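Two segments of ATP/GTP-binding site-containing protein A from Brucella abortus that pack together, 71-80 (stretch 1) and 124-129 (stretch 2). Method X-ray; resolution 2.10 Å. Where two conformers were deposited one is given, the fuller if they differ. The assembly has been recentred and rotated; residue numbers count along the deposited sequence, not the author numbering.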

ATOM      1  N   PHE A  71      -6.349 -11.760  -0.613  1.00 50.06           N
ATOM      2  CA  PHE A  71      -6.841 -12.415   0.592  1.00 54.91           C
ATOM      3  C   PHE A  71      -5.644 -12.965   1.344  1.00 57.72           C
ATOM      4  O   PHE A  71      -4.762 -13.588   0.743  1.00 62.46           O
ATOM      5  N   GLU A  72      -5.619 -12.727   2.651  1.00 54.76           N
ATOM      6  CA  GLU A  72      -4.575 -13.206   3.538  1.00 57.62           C
ATOM      7  C   GLU A  72      -5.212 -14.038   4.632  1.00 59.89           C
ATOM      8  O   GLU A  72      -6.253 -13.663   5.178  1.00 63.15           O
ATOM      9  N   ASP A  73      -4.592 -15.166   4.950  1.00 62.51           N
ATOM     10  CA  ASP A  73      -5.242 -16.073   5.872  1.00 63.05           C
ATOM     11  C   ASP A  73      -4.980 -15.696   7.322  1.00 60.59           C
ATOM     12  O   ASP A  73      -3.980 -15.061   7.664  1.00 58.71           O
ATOM     13  N   ALA A  74      -5.900 -16.143   8.179  1.00 65.39           N
ATOM     14  CA  ALA A  74      -5.897 -15.779   9.590  1.00 68.61           C
ATOM     15  C   ALA A  74      -4.529 -15.986  10.225  1.00 68.22           C
ATOM     16  O   ALA A  74      -3.939 -15.054  10.779  1.00 64.41           O
ATOM     17  N   ASP A  75      -4.011 -17.211  10.151  1.00 70.33           N
ATOM     18  CA  ASP A  75      -2.668 -17.474  10.644  1.00 70.66           C
ATOM     19  C   ASP A  75      -1.618 -16.597   9.974  1.00 74.65           C
ATOM     20  O   ASP A  75      -0.519 -16.449  10.513  1.00 74.65           O
ATOM     21  N   GLY A  76      -1.919 -16.012   8.822  1.00 80.16           N
ATOM     22  CA  GLY A  76      -0.919 -15.237   8.113  1.00 82.97           C
ATOM     23  C   GLY A  76       0.139 -16.104   7.471  1.00 88.88           C
ATOM     24  O   GLY A  76       1.322 -15.754   7.507  1.00 89.99           O
ATOM     25  N   LYS A  77      -0.255 -17.252   6.913  1.00 95.66           N
ATOM     26  CA  LYS A  77       0.648 -18.117   6.167  1.00 98.41           C
ATOM     27  C   LYS A  77       0.276 -18.248   4.699  1.00 88.15           C
ATOM     28  O   LYS A  77       1.065 -18.791   3.918  1.00 85.48           O
ATOM     29  N   ASP A  78      -0.878 -17.762   4.297  1.00 80.58           N
ATOM     30  CA  ASP A  78      -1.256 -17.799   2.901  1.00 79.21           C
ATOM     31  C   ASP A  78      -1.637 -16.399   2.443  1.00 73.51           C
ATOM     32  O   ASP A  78      -2.040 -15.556   3.248  1.00 72.56           O
ATOM     33  N   PHE A  79      -1.511 -16.162   1.137  1.00 69.23           N
ATOM     34  CA  PHE A  79      -1.736 -14.833   0.573  1.00 62.72           C
ATOM     35  C   PHE A  79      -2.113 -15.001  -0.893  1.00 60.81           C
ATOM     36  O   PHE A  79      -1.254 -15.335  -1.713  1.00 60.71           O
ATOM     37  N   ARG A  80      -3.391 -14.811  -1.214  0.65 54.71           N
ATOM     38  CA  ARG A  80      -3.875 -14.872  -2.587  0.65 60.30           C
ATOM     39  C   ARG A  80      -3.941 -13.462  -3.167  0.65 52.72           C
ATOM     40  O   ARG A  80      -4.378 -12.530  -2.490  0.65 55.07           O
ATOM     41  N   GLN A 124       6.823 -11.853   5.578  1.00 54.79           N
ATOM     42  CA  GLN A 124       5.488 -11.614   6.098  1.00 54.41           C
ATOM     43  C   GLN A 124       4.628 -10.974   5.005  1.00 55.01           C
ATOM     44  O   GLN A 124       5.124 -10.611   3.958  1.00 56.00           O
ATOM     45  N   PHE A 125       3.336 -10.898   5.239  1.00 52.87           N
ATOM     46  CA  PHE A 125       2.440 -10.342   4.259  1.00 48.25           C
ATOM     47  C   PHE A 125       1.850  -9.056   4.768  1.00 56.46           C
ATOM     48  O   PHE A 125       1.967  -8.737   5.918  1.00 47.23           O
ATOM     49  N   PRO A 126       1.120  -8.350   3.907  1.00 61.44           N
ATOM     50  CA  PRO A 126       0.655  -7.010   4.247  1.00 65.59           C
ATOM     51  C   PRO A 126      -0.171  -6.857   5.494  1.00 63.07           C
ATOM     52  O   PRO A 126       0.058  -5.882   6.189  1.00 63.69           O
ATOM     53  N   THR A 127      -1.117  -7.724   5.782  1.00 59.55           N
ATOM     54  CA  THR A 127      -1.832  -7.519   7.017  1.00 58.90           C
ATOM     55  C   THR A 127      -0.952  -7.715   8.249  1.00 60.42           C
ATOM     56  O   THR A 127      -1.072  -6.969   9.195  1.00 61.35           O
ATOM     57  N   ARG A 128      -0.093  -8.729   8.242  1.00 59.00           N
ATOM     58  CA  ARG A 128       0.771  -8.974   9.385  1.00 52.03           C
ATOM     59  C   ARG A 128       1.731  -7.819   9.579  1.00 47.16           C
ATOM     60  O   ARG A 128       1.836  -7.282  10.661  1.00 48.30           O
ATOM     61  N   HIS A 129       2.366  -7.398   8.493  1.00 47.25           N
ATOM     62  CA  HIS A 129       3.254  -6.247   8.495  1.00 46.68           C
ATOM     63  C   HIS A 129       2.554  -5.001   9.015  1.00 48.79           C
ATOM     64  O   HIS A 129       3.134  -4.225   9.781  1.00 50.05           O
TER

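The rule of this contact is a carboxylate set against the exposed amides of a helix's first turn. Glu-72, at the end of its strand, points toward stretch 2 with chi1 and chi2 both t, and this extended chain carries the acid to the backbone just after Phe-125, the N-cap residue. Thr-127 N donates to Glu-72 OE1 at 2.7 Å with a good angle; Arg-128 N reaches Glu-72 OE2 at 3.2 Å in a weak hydrogen bond. Both oxygens thus find helix donors that no preceding turn could satisfy. Thr-127 OG1, 3.4 Å from Glu-72 OE1, is too poorly angled to join them. Phe-125 O is taken within its own stretch, by His-129 N at 2.9 Å.

Beside this polar centre lies an apolar layer. Phe-79 (chi1 t) and Phe-125 (chi1 m) both point across, their rings near parallel but slid apart, so that Phe-79 CB sits over the Phe-125 face, 3.7 Å from Phe-125 CD2. Pro-126 CD covers the Phe-79 ring, 3.7 Å from Phe-79 CZ.

Arg-128 lies against the turn, its guanidinium face over Gly-76 N. Gly-76 has positive phi, and a CB there would clash with Arg-128 NE. Its amide is already satisfied: Gly-76 N donates to Asp-73 O at 2.5 Å, closing the type I turn.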

ATOM      1  CB  PHE A  71      -7.839 -13.547   0.282  1.00 57.94           C
ATOM      2  CG  PHE A  71      -8.411 -14.229   1.517  1.00 57.83           C
ATOM      3  CD1 PHE A  71      -9.510 -13.701   2.172  1.00 55.74           C
ATOM      4  CD2 PHE A  71      -7.850 -15.396   2.012  1.00 57.10           C
ATOM      5  CE1 PHE A  71     -10.027 -14.319   3.295  1.00 55.80           C
ATOM      6  CE2 PHE A  71      -8.366 -16.009   3.134  1.00 58.41           C
ATOM      7  CZ  PHE A  71      -9.452 -15.469   3.776  1.00 57.52           C
ATOM      8  CB  GLU A  72      -3.796 -12.024   4.142  1.00 64.96           C
ATOM      9  CG  GLU A  72      -2.651 -12.379   5.067  1.00 69.82           C
ATOM     10  CD  GLU A  72      -1.967 -11.147   5.595  1.00 69.82           C
ATOM     11  OE1 GLU A  72      -1.884 -10.162   4.835  1.00 68.68           O
ATOM     12  OE2 GLU A  72      -1.567 -11.152   6.776  1.00 69.37           O
ATOM     13  CB  ASP A  73      -4.797 -17.502   5.657  1.00 64.91           C
ATOM     14  CG  ASP A  73      -5.835 -18.465   6.115  1.00 69.93           C
ATOM     15  OD1 ASP A  73      -6.136 -18.464   7.323  1.00 74.56           O
ATOM     16  OD2 ASP A  73      -6.378 -19.196   5.270  1.00 72.04           O
ATOM     17  CB  ALA A  74      -6.958 -16.601  10.316  1.00 77.40           C
ATOM     18  CB  ASP A  75      -2.314 -18.942  10.438  1.00 70.32           C
ATOM     19  CG  ASP A  75      -2.603 -19.408   9.042  1.00 73.11           C
ATOM     20  OD1 ASP A  75      -3.411 -18.751   8.368  1.00 72.20           O
ATOM     21  OD2 ASP A  75      -2.020 -20.421   8.607  1.00 77.02           O
ATOM     22  CB  LYS A  77       0.704 -19.520   6.799  1.00109.53           C
ATOM     23  CG  LYS A  77       1.690 -19.650   7.957  1.00113.62           C
ATOM     24  CD  LYS A  77       1.974 -21.106   8.305  1.00118.75           C
ATOM     25  CE  LYS A  77       3.217 -21.226   9.185  1.00120.47           C
ATOM     26  NZ  LYS A  77       3.633 -22.639   9.433  1.00121.65           N
ATOM     27  CB  ASP A  78      -2.409 -18.763   2.679  1.00 84.46           C
ATOM     28  CG  ASP A  78      -2.749 -18.920   1.218  1.00 90.58           C
ATOM     29  OD1 ASP A  78      -1.821 -19.201   0.425  1.00 94.06           O
ATOM     30  OD2 ASP A  78      -3.929 -18.705   0.860  1.00 89.91           O
ATOM     31  CB  PHE A  79      -0.485 -13.970   0.738  1.00 57.13           C
ATOM     32  CG  PHE A  79      -0.655 -12.547   0.317  1.00 48.65           C
ATOM     33  CD1 PHE A  79      -1.640 -11.759   0.863  1.00 52.62           C
ATOM     34  CD2 PHE A  79       0.211 -11.981  -0.595  1.00 49.15           C
ATOM     35  CE1 PHE A  79      -1.778 -10.441   0.490  1.00 50.14           C
ATOM     36  CE2 PHE A  79       0.079 -10.669  -0.971  1.00 46.77           C
ATOM     37  CZ  PHE A  79      -0.921  -9.898  -0.429  1.00 47.73           C
ATOM     38  CB  ARG A  80      -5.258 -15.534  -2.657  0.65 55.74           C
ATOM     39  CG  ARG A  80      -5.274 -17.046  -2.401  0.65 65.35           C
ATOM     40  CD  ARG A  80      -6.655 -17.675  -2.677  0.65 61.40           C
ATOM     41  NE  ARG A  80      -7.459 -17.845  -1.466  0.65 64.80           N
ATOM     42  CZ  ARG A  80      -7.479 -18.954  -0.735  0.65 69.11           C
ATOM     43  NH1 ARG A  80      -6.739 -19.993  -1.092  0.65 59.73           N
ATOM     44  NH2 ARG A  80      -8.241 -19.025   0.348  0.65 58.74           N
ATOM     45  CB  GLN A 124       5.490 -10.819   7.395  1.00 57.36           C
ATOM     46  CG  GLN A 124       6.076  -9.435   7.300  1.00 59.07           C
ATOM     47  CD  GLN A 124       5.740  -8.589   8.498  1.00 59.41           C
ATOM     48  OE1 GLN A 124       4.960  -8.980   9.347  1.00 59.43           O
ATOM     49  NE2 GLN A 124       6.325  -7.418   8.563  1.00 60.62           N
ATOM     50  CB  PHE A 125       1.399 -11.365   3.786  1.00 55.42           C
ATOM     51  CG  PHE A 125       1.992 -12.596   3.176  1.00 57.25           C
ATOM     52  CD1 PHE A 125       2.821 -12.515   2.115  1.00 57.25           C
ATOM     53  CD2 PHE A 125       1.740 -13.818   3.702  1.00 58.29           C
ATOM     54  CE1 PHE A 125       3.383 -13.632   1.563  1.00 58.15           C
ATOM     55  CE2 PHE A 125       2.291 -14.940   3.159  1.00 53.66           C
ATOM     56  CZ  PHE A 125       3.118 -14.849   2.089  1.00 53.64           C
ATOM     57  CB  PRO A 126      -0.189  -6.633   3.035  1.00 69.98           C
ATOM     58  CG  PRO A 126       0.462  -7.347   1.916  1.00 66.98           C
ATOM     59  CD  PRO A 126       0.926  -8.651   2.482  1.00 64.84           C
ATOM     60  CB  THR A 127      -3.131  -8.302   7.104  1.00 64.16           C
ATOM     61  OG1 THR A 127      -4.027  -7.789   6.120  1.00 77.60           O
ATOM     62  CG2 THR A 127      -3.753  -8.101   8.454  1.00 58.51           C
ATOM     63  CB  ARG A 128       1.554 -10.259   9.185  1.00 56.84           C
ATOM     64  CG  ARG A 128       1.818 -11.030  10.460  1.00 63.19           C
ATOM     65  CD  ARG A 128       0.674 -11.977  10.755  1.00 71.06           C
ATOM     66  NE  ARG A 128       1.129 -13.223  11.350  1.00 76.01           N
ATOM     67  CZ  ARG A 128       0.324 -14.130  11.882  1.00 80.67           C
ATOM     68  NH1 ARG A 128      -0.980 -13.938  11.889  1.00 80.58           N
ATOM     69  NH2 ARG A 128       0.830 -15.228  12.404  1.00 85.58           N
ATOM     70  CB  HIS A 129       3.760  -6.037   7.077  1.00 43.14           C
ATOM     71  CG  HIS A 129       4.809  -4.981   6.934  1.00 52.64           C
ATOM     72  ND1 HIS A 129       4.561  -3.645   7.156  1.00 55.26           N
ATOM     73  CD2 HIS A 129       6.095  -5.057   6.513  1.00 55.37           C
ATOM     74  CE1 HIS A 129       5.658  -2.947   6.911  1.00 55.25           C
ATOM     75  NE2 HIS A 129       6.601  -3.781   6.515  1.00 55.83           N
TER